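Local coordinates for DNA alpha-glucosyltransferase (Enterobacteria phage T4, PDB 1Y8Z), which belongs to the GT-B class of glycosyltransferases, enzymes built from two Rossmann-like domains that face each other across a cleft, at residues Asn83-Thr88 with Leu127-Thr132; Ile109-Tyr114 with Arg135-Phe140; Gln294-Asn299 with Tyr309-Leu314. All blocks are in the same frame, centred on the assembly; numbering follows the deposited sequence.

Contact 1 (Asn83-Thr88 with Leu127-Thr132); sequences NSVPAT and LGLEET. With NCO (cobalt hexammine(III)), chain G.
Leu127 and Thr88 meet at about a right angle: the branch point CG of Leu127 rests 3.6 Å from Thr88 CA, and the methyl CG2 of Thr88 turns onto the same isobutyl group. With CG anti to the carbonyl carbon (chi1 -75°), Leu127 reaches along the 83-88 chain, and its CD1 comes within 3.5 Å of Ala87 O. That methyl also borders the cobalt hexammine(III), whose ammines N2 and N3 both hydrogen-bond to Thr88 O, the latter at 3.0 Å. Glu92 and Val90 hold the same cation. The backbone N of Leu127 donates to Pro86 O over 2.9 Å, the one hydrogen bond between the two segments. The contact thus ties the loop leaving the C-terminal end of strand 79-84, in the parallel sheet of the Rossmann-like domain, to the start of helix 129-135. Val85 turns its side chain toward that helix and splits its branches: CG2 packs on Leu127 O at 3.6 Å, whereas CG1 reaches obliquely to Thr132 OG1, also at 3.6 Å, with the Leu129 side chain a little farther off. Thr132 OG1 donates to Gly128 O over 2.6 Å from above the carbonyl plane, and Thr132 N binds the same oxygen from the opposite face. Gly128 is the N-cap residue. The Thr132 hydroxyl is further hydrogen-bonded to Tyr98 OH, from helix 92-103, which covers Val85 and Pro86 as well.

Contact 2 (Ile109-Tyr114 with Arg135-Phe140); sequences IRVVVY and RADVIF. With NCO (cobalt hexammine(III)), chain F.
Val112, Val113 and Tyr114 pair in parallel register with Val138, Ile139 and Phe140, the strand axes running 4.7 Å apart at 13°, as neighbours in the sheet of a Rossmann-like domain. Both backbone polar atoms of Val113 are bonded to the neighbouring strand, its N donating to Val138 O and its O accepting from Phe140 N. Just ahead of these pairs, Val111 O takes two donors, Asp137 N at 2.6 Å and Val138 N. On one face of the sheet the rings of Tyr114 and Phe140 form an offset stack, centroids 4.4 Å apart and planes 10° from parallel; Val112 CG1 meets the Phe140 ring at its edge. On the other face Val113 CG2 presses tightly on Ala136 CB, at 3.4 Å. Arg135, bent at chi2 (68°), brings its guanidinium flat over Val111 CG2, with Ile109 O at its edge receiving NH1 over 3.0 Å. Asp137 OD1 accepts Val111 N through its anti lone pair at 2.9 Å and, from above the carboxylate plane, Arg135 NH2 at 3.1 Å. Its OD2 receives ammine N2 of a cobalt hexammine(III) at 3.3 Å. Two cationic groups and a backbone N-H thus converge on this carboxylate, which would be expected to stabilise its negative charge.

Contact 3 (Gln294-Asn299 with Tyr309-Leu314); sequences QLSKLN and YTHLEL. With UDP (uridine-5'-diphosphate), chain H.
Gln294 lays its amide over the ring of His311, the planes 21° apart and CD almost above the ring centre. The pair lies in a beta-alpha-beta unit of the second Rossmann-like domain: Gln294 lies where strand 289-294 gives way to the loop, and helix 309-317 leads back to the neighbouring strand 320-324. With CG anti to the backbone N of Gln294, chi1 (-150°) carries CG over the histidine face, 4.0 Å from the ring centroid, and the bend at chi2 then lays the amide across the ring. Both ends of the amide are fixed. OE1 accepts Ser296 N at 2.8 Å, while NE2 donates to Thr310 OG1 over 2.6 Å, nearly in the amide plane, and also binds Glu308 OE1; these bonds should keep the amide from turning over. Leu314 CD1 closes on Gln294 CB from farther along the helix, and Phe323 meets the His311 ring edge-to-face.

Thr310 holds OG1 between its backbone N and carbonyl carbon (chi1 48°), where the hydroxyl takes the glutamine N-H and passes its own to O2A of uridine-5'-diphosphate at 3.0 Å. Gln294 is therefore a second-shell residue for this phosphate oxygen, which Thr310 N also binds at 2.9 Å. One turn on, the extended side chain of Glu313 grips the ribose of the same ligand: OE1 accepts O3' and OE2 accepts O2', each over 2.6 Å.

How the contacts relate
All three contacts are largely buried, but they sit differently in the two-domain fold. Contacts 1 and 2 share one parallel sheet, whose strands 79-84 and 110-114 are neighbours, and helix 129-135 of contact 1 runs into strand 138-141 of contact 2; they touch where Thr132 CG2 packs on Val113 CG2, 3.6 Å away. Contact 3 belongs to the other sheet, its centre about 25 and 27 Å from the centres of contacts 1 and 2. Contact 2 is strand pairing with a charged end, contact 1 packs a loop against the first turn of a helix and the loop before it, with few polar bonds, and contact 3 is a polar side-chain relay. The first two border cobalt hexammine(III) ions; contact 3 meets uridine-5'-diphosphate, nearer the chain's spatial centre.

Contact 1 (Asn83-Thr88 with Leu127-Thr132)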
loop_
_atom_site.group_PDB
_atom_site.type_symbol
_atom_site.label_atom_id
_atom_site.label_comp_id
_atom_site.label_asym_id
_atom_site.label_seq_id
_atom_site.Cartn_x
_atom_site.Cartn_y
_atom_site.Cartn_z
ATOM N N ASN C 83 14.095 -18.447 10.821
ATOM C CA ASN C 83 13.120 -17.897 11.751
ATOM C C ASN C 83 11.712 -17.703 11.191
ATOM O O ASN C 83 10.777 -17.429 11.945
ATOM C CB ASN C 83 13.640 -16.578 12.342
ATOM C CG ASN C 83 14.807 -16.789 13.292
ATOM O OD1 ASN C 83 14.825 -17.757 14.055
ATOM N ND2 ASN C 83 15.785 -15.876 13.262
ATOM N N SER C 84 11.562 -17.850 9.876
ATOM C CA SER C 84 10.254 -17.725 9.236
ATOM C C SER C 84 10.277 -18.365 7.850
ATOM O O SER C 84 11.338 -18.493 7.229
ATOM C CB SER C 84 9.819 -16.258 9.131
ATOM O OG SER C 84 10.641 -15.504 8.243
ATOM N N VAL C 85 9.103 -18.773 7.375
ATOM C CA VAL C 85 8.984 -19.416 6.072
ATOM C C VAL C 85 7.976 -18.653 5.211
ATOM O O VAL C 85 7.214 -17.837 5.723
ATOM C CB VAL C 85 8.587 -20.913 6.240
ATOM C CG1 VAL C 85 9.577 -21.598 7.198
ATOM C CG2 VAL C 85 7.165 -21.037 6.760
ATOM N N PRO C 86 7.971 -18.895 3.887
ATOM C CA PRO C 86 7.057 -18.208 2.965
ATOM C C PRO C 86 5.582 -18.237 3.360
ATOM O O PRO C 86 5.078 -19.251 3.848
ATOM C CB PRO C 86 7.303 -18.925 1.633
ATOM C CG PRO C 86 8.702 -19.429 1.755
ATOM C CD PRO C 86 8.735 -19.936 3.174
ATOM N N ALA C 87 4.902 -17.115 3.131
ATOM C CA ALA C 87 3.480 -16.983 3.429
ATOM C C ALA C 87 2.677 -17.705 2.348
ATOM O O ALA C 87 3.172 -17.930 1.240
ATOM C CB ALA C 87 3.090 -15.508 3.479
ATOM N N THR C 88 1.436 -18.062 2.669
ATOM C CA THR C 88 0.584 -18.773 1.721
ATOM C C THR C 88 0.153 -17.916 0.539
ATOM O O THR C 88 -0.497 -18.411 -0.385
ATOM C CB THR C 88 -0.683 -19.326 2.414
ATOM O OG1 THR C 88 -1.337 -18.270 3.126
ATOM C CG2 THR C 88 -0.323 -20.438 3.382
ATOM N N LEU C 127 3.893 -21.864 4.262
ATOM C CA LEU C 127 4.083 -22.808 3.173
ATOM C C LEU C 127 5.479 -23.376 3.374
ATOM O O LEU C 127 6.413 -22.631 3.664
ATOM C CB LEU C 127 3.994 -22.121 1.810
ATOM C CG LEU C 127 2.597 -21.732 1.317
ATOM C CD1 LEU C 127 2.705 -21.113 -0.072
ATOM C CD2 LEU C 127 1.704 -22.970 1.280
ATOM N N GLY C 128 5.616 -24.692 3.248
ATOM C CA GLY C 128 6.923 -25.307 3.407
ATOM C C GLY C 128 7.423 -25.490 4.830
ATOM O O GLY C 128 8.577 -25.872 5.034
ATOM N N LEU C 129 6.577 -25.234 5.823
ATOM C CA LEU C 129 7.019 -25.401 7.199
ATOM C C LEU C 129 7.364 -26.862 7.479
ATOM O O LEU C 129 8.311 -27.148 8.208
ATOM C CB LEU C 129 5.948 -24.908 8.178
ATOM C CG LEU C 129 6.324 -24.954 9.665
ATOM C CD1 LEU C 129 7.654 -24.238 9.894
ATOM C CD2 LEU C 129 5.215 -24.316 10.494
ATOM N N GLU C 130 6.607 -27.784 6.886
ATOM C CA GLU C 130 6.868 -29.205 7.090
ATOM C C GLU C 130 8.246 -29.617 6.576
ATOM O O GLU C 130 8.993 -30.297 7.285
ATOM C CB GLU C 130 5.778 -30.065 6.428
ATOM C CG GLU C 130 6.112 -31.553 6.389
ATOM C CD GLU C 130 4.928 -32.426 6.003
ATOM O OE1 GLU C 130 4.109 -31.994 5.162
ATOM O OE2 GLU C 130 4.829 -33.554 6.534
ATOM N N GLU C 131 8.593 -29.221 5.353
ATOM C CA GLU C 131 9.903 -29.583 4.823
ATOM C C GLU C 131 11.011 -28.868 5.585
ATOM O O GLU C 131 12.123 -29.376 5.695
ATOM C CB GLU C 131 10.027 -29.289 3.318
ATOM C CG GLU C 131 9.074 -28.269 2.733
ATOM C CD GLU C 131 7.654 -28.787 2.639
ATOM O OE1 GLU C 131 6.863 -28.516 3.563
ATOM O OE2 GLU C 131 7.331 -29.472 1.646
ATOM N N THR C 132 10.696 -27.689 6.112
ATOM C CA THR C 132 11.658 -26.918 6.892
ATOM C C THR C 132 11.967 -27.717 8.160
ATOM O O THR C 132 13.125 -27.972 8.490
ATOM C CB THR C 132 11.068 -25.534 7.280
ATOM O OG1 THR C 132 10.709 -24.816 6.092
ATOM C CG2 THR C 132 12.084 -24.711 8.077
HETATM CO CO NCO G . -0.969 -20.078 -3.967
HETATM N N1 NCO G . 0.385 -19.618 -5.381
HETATM N N2 NCO G . 0.517 -20.482 -2.673
HETATM N N3 NCO G . -0.983 -18.163 -3.358
HETATM N N4 NCO G . -2.323 -20.539 -2.554
HETATM N N5 NCO G . -2.455 -19.675 -5.262
HETATM N N6 NCO G . -0.955 -21.993 -4.579
#

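Contact 2 (Ile109-Tyr114 with Arg135-Phe140)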
loop_
_atom_site.group_PDB
_atom_site.type_symbol
_atom_site.label_atom_id
_atom_site.label_comp_id
_atom_site.label_asym_id
_atom_site.label_seq_id
_atom_site.Cartn_x
_atom_site.Cartn_y
_atom_site.Cartn_z
ATOM N N ILE C 109 25.634 -28.561 7.042
ATOM C CA ILE C 109 25.201 -27.317 7.668
ATOM C C ILE C 109 24.167 -27.648 8.732
ATOM O O ILE C 109 23.239 -28.421 8.484
ATOM C CB ILE C 109 24.591 -26.345 6.625
ATOM C CG1 ILE C 109 25.717 -25.746 5.774
ATOM C CG2 ILE C 109 23.771 -25.248 7.324
ATOM C CD1 ILE C 109 25.258 -24.863 4.645
ATOM N N ARG C 110 24.348 -27.086 9.923
ATOM C CA ARG C 110 23.412 -27.320 11.015
ATOM C C ARG C 110 22.253 -26.354 10.851
ATOM O O ARG C 110 22.421 -25.139 10.974
ATOM C CB ARG C 110 24.096 -27.105 12.368
ATOM C CG ARG C 110 23.185 -27.379 13.562
ATOM C CD ARG C 110 23.989 -27.765 14.792
ATOM N NE ARG C 110 24.813 -28.942 14.531
ATOM C CZ ARG C 110 25.653 -29.484 15.409
ATOM N NH1 ARG C 110 25.786 -28.957 16.621
ATOM N NH2 ARG C 110 26.367 -30.552 15.072
ATOM N N VAL C 111 21.077 -26.895 10.557
ATOM C CA VAL C 111 19.894 -26.065 10.350
ATOM C C VAL C 111 19.070 -25.977 11.626
ATOM O O VAL C 111 18.636 -26.996 12.187
ATOM C CB VAL C 111 19.034 -26.616 9.193
ATOM C CG1 VAL C 111 17.789 -25.757 8.999
ATOM C CG2 VAL C 111 19.864 -26.639 7.900
ATOM N N VAL C 112 18.875 -24.744 12.082
ATOM C CA VAL C 112 18.128 -24.464 13.297
ATOM C C VAL C 112 16.840 -23.732 12.957
ATOM O O VAL C 112 16.864 -22.669 12.337
ATOM C CB VAL C 112 18.953 -23.580 14.261
ATOM C CG1 VAL C 112 18.189 -23.363 15.560
ATOM C CG2 VAL C 112 20.308 -24.234 14.526
ATOM N N VAL C 113 15.716 -24.306 13.367
ATOM C CA VAL C 113 14.422 -23.699 13.097
ATOM C C VAL C 113 13.766 -23.189 14.374
ATOM O O VAL C 113 13.597 -23.937 15.342
ATOM C CB VAL C 113 13.457 -24.707 12.420
ATOM C CG1 VAL C 113 12.082 -24.065 12.207
ATOM C CG2 VAL C 113 14.033 -25.168 11.105
ATOM N N TYR C 114 13.419 -21.906 14.372
ATOM C CA TYR C 114 12.732 -21.287 15.494
ATOM C C TYR C 114 11.301 -21.029 15.032
ATOM O O TYR C 114 11.088 -20.327 14.037
ATOM C CB TYR C 114 13.368 -19.937 15.867
ATOM C CG TYR C 114 14.631 -20.012 16.701
ATOM C CD1 TYR C 114 14.582 -19.924 18.097
ATOM C CD2 TYR C 114 15.883 -20.126 16.094
ATOM C CE1 TYR C 114 15.749 -19.941 18.864
ATOM C CE2 TYR C 114 17.052 -20.139 16.848
ATOM C CZ TYR C 114 16.986 -20.044 18.227
ATOM O OH TYR C 114 18.154 -20.031 18.956
ATOM N N ARG C 135 14.108 -30.862 7.640
ATOM C CA ARG C 135 15.535 -30.614 7.415
ATOM C C ARG C 135 16.215 -30.096 8.682
ATOM O O ARG C 135 17.426 -30.218 8.841
ATOM C CB ARG C 135 15.733 -29.595 6.289
ATOM C CG ARG C 135 17.187 -29.129 6.094
ATOM C CD ARG C 135 18.081 -30.246 5.566
ATOM N NE ARG C 135 19.476 -29.838 5.402
ATOM C CZ ARG C 135 20.336 -29.675 6.405
ATOM N NH1 ARG C 135 21.590 -29.305 6.156
ATOM N NH2 ARG C 135 19.948 -29.883 7.657
ATOM N N ALA C 136 15.432 -29.523 9.591
ATOM C CA ALA C 136 15.988 -28.978 10.819
ATOM C C ALA C 136 16.775 -29.991 11.636
ATOM O O ALA C 136 16.388 -31.157 11.762
ATOM C CB ALA C 136 14.885 -28.379 11.674
ATOM N N ASP C 137 17.898 -29.539 12.180
ATOM C CA ASP C 137 18.715 -30.387 13.024
ATOM C C ASP C 137 18.380 -30.015 14.460
ATOM O O ASP C 137 18.583 -30.803 15.381
ATOM C CB ASP C 137 20.198 -30.161 12.733
ATOM C CG ASP C 137 20.584 -30.614 11.339
ATOM O OD1 ASP C 137 21.077 -29.781 10.544
ATOM O OD2 ASP C 137 20.380 -31.809 11.034
ATOM N N VAL C 138 17.847 -28.806 14.632
ATOM C CA VAL C 138 17.460 -28.298 15.941
ATOM C C VAL C 138 16.184 -27.467 15.788
ATOM O O VAL C 138 16.089 -26.623 14.893
ATOM C CB VAL C 138 18.570 -27.408 16.548
ATOM C CG1 VAL C 138 18.176 -26.973 17.950
ATOM C CG2 VAL C 138 19.898 -28.163 16.567
ATOM N N ILE C 139 15.211 -27.699 16.663
ATOM C CA ILE C 139 13.940 -26.981 16.594
ATOM C C ILE C 139 13.556 -26.342 17.918
ATOM O O ILE C 139 13.629 -26.984 18.966
ATOM C CB ILE C 139 12.803 -27.937 16.182
ATOM C CG1 ILE C 139 13.137 -28.587 14.843
ATOM C CG2 ILE C 139 11.486 -27.190 16.115
ATOM C CD1 ILE C 139 12.275 -29.791 14.523
ATOM N N PHE C 140 13.155 -25.074 17.867
ATOM C CA PHE C 140 12.725 -24.341 19.054
ATOM C C PHE C 140 11.283 -23.860 18.867
ATOM O O PHE C 140 10.865 -23.560 17.742
ATOM C CB PHE C 140 13.586 -23.088 19.292
ATOM C CG PHE C 140 15.007 -23.369 19.694
ATOM C CD1 PHE C 140 16.021 -23.391 18.741
ATOM C CD2 PHE C 140 15.340 -23.548 21.038
ATOM C CE1 PHE C 140 17.351 -23.578 19.111
ATOM C CE2 PHE C 140 16.677 -23.737 21.433
ATOM C CZ PHE C 140 17.686 -23.750 20.462
HETATM CO CO NCO F . 17.435 -35.043 10.121
HETATM N N1 NCO F . 17.519 -33.129 9.500
HETATM N N2 NCO F . 18.868 -34.666 11.479
HETATM N N3 NCO F . 16.025 -34.550 11.467
HETATM N N4 NCO F . 17.349 -36.957 10.741
HETATM N N5 NCO F . 16.004 -35.425 8.757
HETATM N N6 NCO F . 18.848 -35.534 8.777
#

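Contact 3 (Gln294-Asn299 with Tyr309-Leu314)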
loop_
_atom_site.group_PDB
_atom_site.type_symbol
_atom_site.label_atom_id
_atom_site.label_comp_id
_atom_site.label_asym_id
_atom_site.label_seq_id
_atom_site.Cartn_x
_atom_site.Cartn_y
_atom_site.Cartn_z
ATOM N N GLN C 294 1.373 -3.546 28.266
ATOM C CA GLN C 294 1.579 -4.644 27.334
ATOM C C GLN C 294 0.559 -5.633 27.859
ATOM O O GLN C 294 0.806 -6.343 28.839
ATOM C CB GLN C 294 3.008 -5.201 27.437
ATOM C CG GLN C 294 3.542 -5.789 26.120
ATOM C CD GLN C 294 2.896 -7.110 25.732
ATOM O OE1 GLN C 294 1.946 -7.564 26.366
ATOM N NE2 GLN C 294 3.414 -7.734 24.673
ATOM N N LEU C 295 -0.611 -5.653 27.225
ATOM C CA LEU C 295 -1.677 -6.519 27.691
ATOM C C LEU C 295 -1.855 -7.840 26.956
ATOM O O LEU C 295 -2.968 -8.367 26.889
ATOM C CB LEU C 295 -2.994 -5.729 27.704
ATOM C CG LEU C 295 -2.961 -4.407 28.489
ATOM C CD1 LEU C 295 -4.343 -3.752 28.471
ATOM C CD2 LEU C 295 -2.517 -4.658 29.920
ATOM N N SER C 296 -0.770 -8.394 26.419
ATOM C CA SER C 296 -0.872 -9.673 25.733
ATOM C C SER C 296 -1.503 -10.679 26.687
ATOM O O SER C 296 -1.118 -10.766 27.857
ATOM C CB SER C 296 0.503 -10.170 25.294
ATOM O OG SER C 296 1.012 -9.322 24.280
ATOM N N LYS C 297 -2.459 -11.446 26.175
ATOM C CA LYS C 297 -3.187 -12.416 26.980
ATOM C C LYS C 297 -3.443 -13.722 26.247
ATOM O O LYS C 297 -4.593 -14.127 26.071
ATOM C CB LYS C 297 -4.520 -11.802 27.418
ATOM C CG LYS C 297 -5.326 -11.214 26.250
ATOM C CD LYS C 297 -6.673 -10.658 26.702
ATOM C CE LYS C 297 -7.586 -11.774 27.175
ATOM N NZ LYS C 297 -8.885 -11.258 27.690
ATOM N N LEU C 298 -2.367 -14.383 25.831
ATOM C CA LEU C 298 -2.459 -15.655 25.125
ATOM C C LEU C 298 -3.021 -16.756 26.016
ATOM O O LEU C 298 -2.885 -16.703 27.237
ATOM C CB LEU C 298 -1.069 -16.100 24.658
ATOM C CG LEU C 298 -0.368 -15.269 23.582
ATOM C CD1 LEU C 298 1.122 -15.610 23.535
ATOM C CD2 LEU C 298 -1.039 -15.547 22.245
ATOM N N ASN C 299 -3.633 -17.759 25.392
ATOM C CA ASN C 299 -4.157 -18.913 26.122
ATOM C C ASN C 299 -2.940 -19.567 26.799
ATOM O O ASN C 299 -1.863 -19.664 26.196
ATOM C CB ASN C 299 -4.815 -19.893 25.139
ATOM C CG ASN C 299 -5.477 -21.081 25.837
ATOM O OD1 ASN C 299 -4.811 -22.040 26.229
ATOM N ND2 ASN C 299 -6.794 -21.014 25.998
ATOM N N TYR C 309 8.921 -9.088 23.063
ATOM C CA TYR C 309 9.819 -7.946 23.015
ATOM C C TYR C 309 9.184 -6.680 23.581
ATOM O O TYR C 309 9.855 -5.904 24.259
ATOM C CB TYR C 309 10.306 -7.710 21.578
ATOM C CG TYR C 309 11.408 -8.667 21.215
ATOM C CD1 TYR C 309 11.194 -9.712 20.320
ATOM C CD2 TYR C 309 12.647 -8.582 21.844
ATOM C CE1 TYR C 309 12.195 -10.656 20.071
ATOM C CE2 TYR C 309 13.641 -9.513 21.609
ATOM C CZ TYR C 309 13.411 -10.549 20.731
ATOM O OH TYR C 309 14.391 -11.501 20.567
ATOM N N THR C 310 7.900 -6.462 23.318
ATOM C CA THR C 310 7.255 -5.262 23.845
ATOM C C THR C 310 7.205 -5.290 25.384
ATOM O O THR C 310 7.215 -4.241 26.029
ATOM C CB THR C 310 5.845 -5.063 23.245
ATOM O OG1 THR C 310 5.108 -6.289 23.299
ATOM C CG2 THR C 310 5.967 -4.598 21.786
ATOM N N HIS C 311 7.152 -6.486 25.963
ATOM C CA HIS C 311 7.175 -6.629 27.423
ATOM C C HIS C 311 8.529 -6.101 27.901
ATOM O O HIS C 311 8.614 -5.224 28.770
ATOM C CB HIS C 311 7.116 -8.101 27.848
ATOM C CG HIS C 311 5.756 -8.726 27.780
ATOM N ND1 HIS C 311 4.700 -8.304 28.559
ATOM C CD2 HIS C 311 5.309 -9.801 27.093
ATOM C CE1 HIS C 311 3.664 -9.096 28.357
ATOM N NE2 HIS C 311 4.007 -10.014 27.472
ATOM N N LEU C 312 9.591 -6.665 27.324
ATOM C CA LEU C 312 10.961 -6.315 27.696
ATOM C C LEU C 312 11.324 -4.856 27.464
ATOM O O LEU C 312 12.073 -4.259 28.246
ATOM C CB LEU C 312 11.959 -7.205 26.942
ATOM C CG LEU C 312 11.739 -8.718 27.024
ATOM C CD1 LEU C 312 12.893 -9.426 26.308
ATOM C CD2 LEU C 312 11.657 -9.170 28.493
ATOM N N GLU C 313 10.801 -4.287 26.383
ATOM C CA GLU C 313 11.077 -2.901 26.040
ATOM C C GLU C 313 10.574 -1.921 27.097
ATOM O O GLU C 313 11.199 -0.889 27.326
ATOM C CB GLU C 313 10.471 -2.574 24.670
ATOM C CG GLU C 313 11.322 -3.109 23.534
ATOM C CD GLU C 313 10.611 -3.160 22.193
ATOM O OE1 GLU C 313 11.317 -3.362 21.184
ATOM O OE2 GLU C 313 9.366 -3.018 22.144
ATOM N N LEU C 314 9.453 -2.243 27.736
ATOM C CA LEU C 314 8.894 -1.368 28.773
ATOM C C LEU C 314 9.819 -1.350 29.977
ATOM O O LEU C 314 10.204 -0.287 30.475
ATOM C CB LEU C 314 7.504 -1.854 29.214
ATOM C CG LEU C 314 6.428 -1.886 28.125
ATOM C CD1 LEU C 314 5.057 -2.131 28.744
ATOM C CD2 LEU C 314 6.446 -0.577 27.378
HETATM N N1 UDP H . 7.470 -2.869 16.723
HETATM C C2 UDP H . 7.894 -1.693 16.119
HETATM N N3 UDP H . 6.920 -1.017 15.431
HETATM C C4 UDP H . 5.597 -1.378 15.295
HETATM C C5 UDP H . 5.237 -2.597 15.957
HETATM C C6 UDP H . 6.164 -3.284 16.629
HETATM O O2 UDP H . 9.043 -1.278 16.191
HETATM O O4 UDP H . 4.847 -0.680 14.610
HETATM C "C1'" UDP H . 8.456 -3.666 17.459
HETATM C "C2'" UDP H . 8.172 -3.791 18.952
HETATM O "O2'" UDP H . 8.679 -2.657 19.627
HETATM C "C3'" UDP H . 8.918 -5.085 19.264
HETATM C "C4'" UDP H . 8.610 -5.937 18.035
HETATM O "O4'" UDP H . 8.397 -4.986 16.958
HETATM O "O3'" UDP H . 10.313 -4.819 19.297
HETATM C "C5'" UDP H . 7.401 -6.854 18.148
HETATM O "O5'" UDP H . 7.720 -7.996 18.950
HETATM P PA UDP H . 6.666 -8.647 19.961
HETATM O O1A UDP H . 7.065 -10.058 20.160
HETATM O O2A UDP H . 6.566 -7.742 21.128
HETATM O O3A UDP H . 5.225 -8.549 19.206
HETATM P PB UDP H . 4.656 -9.261 17.850
HETATM O O1B UDP H . 3.710 -10.339 18.261
HETATM O O2B UDP H . 4.166 -8.147 17.027
HETATM O O3B UDP H . 5.919 -9.942 17.173
#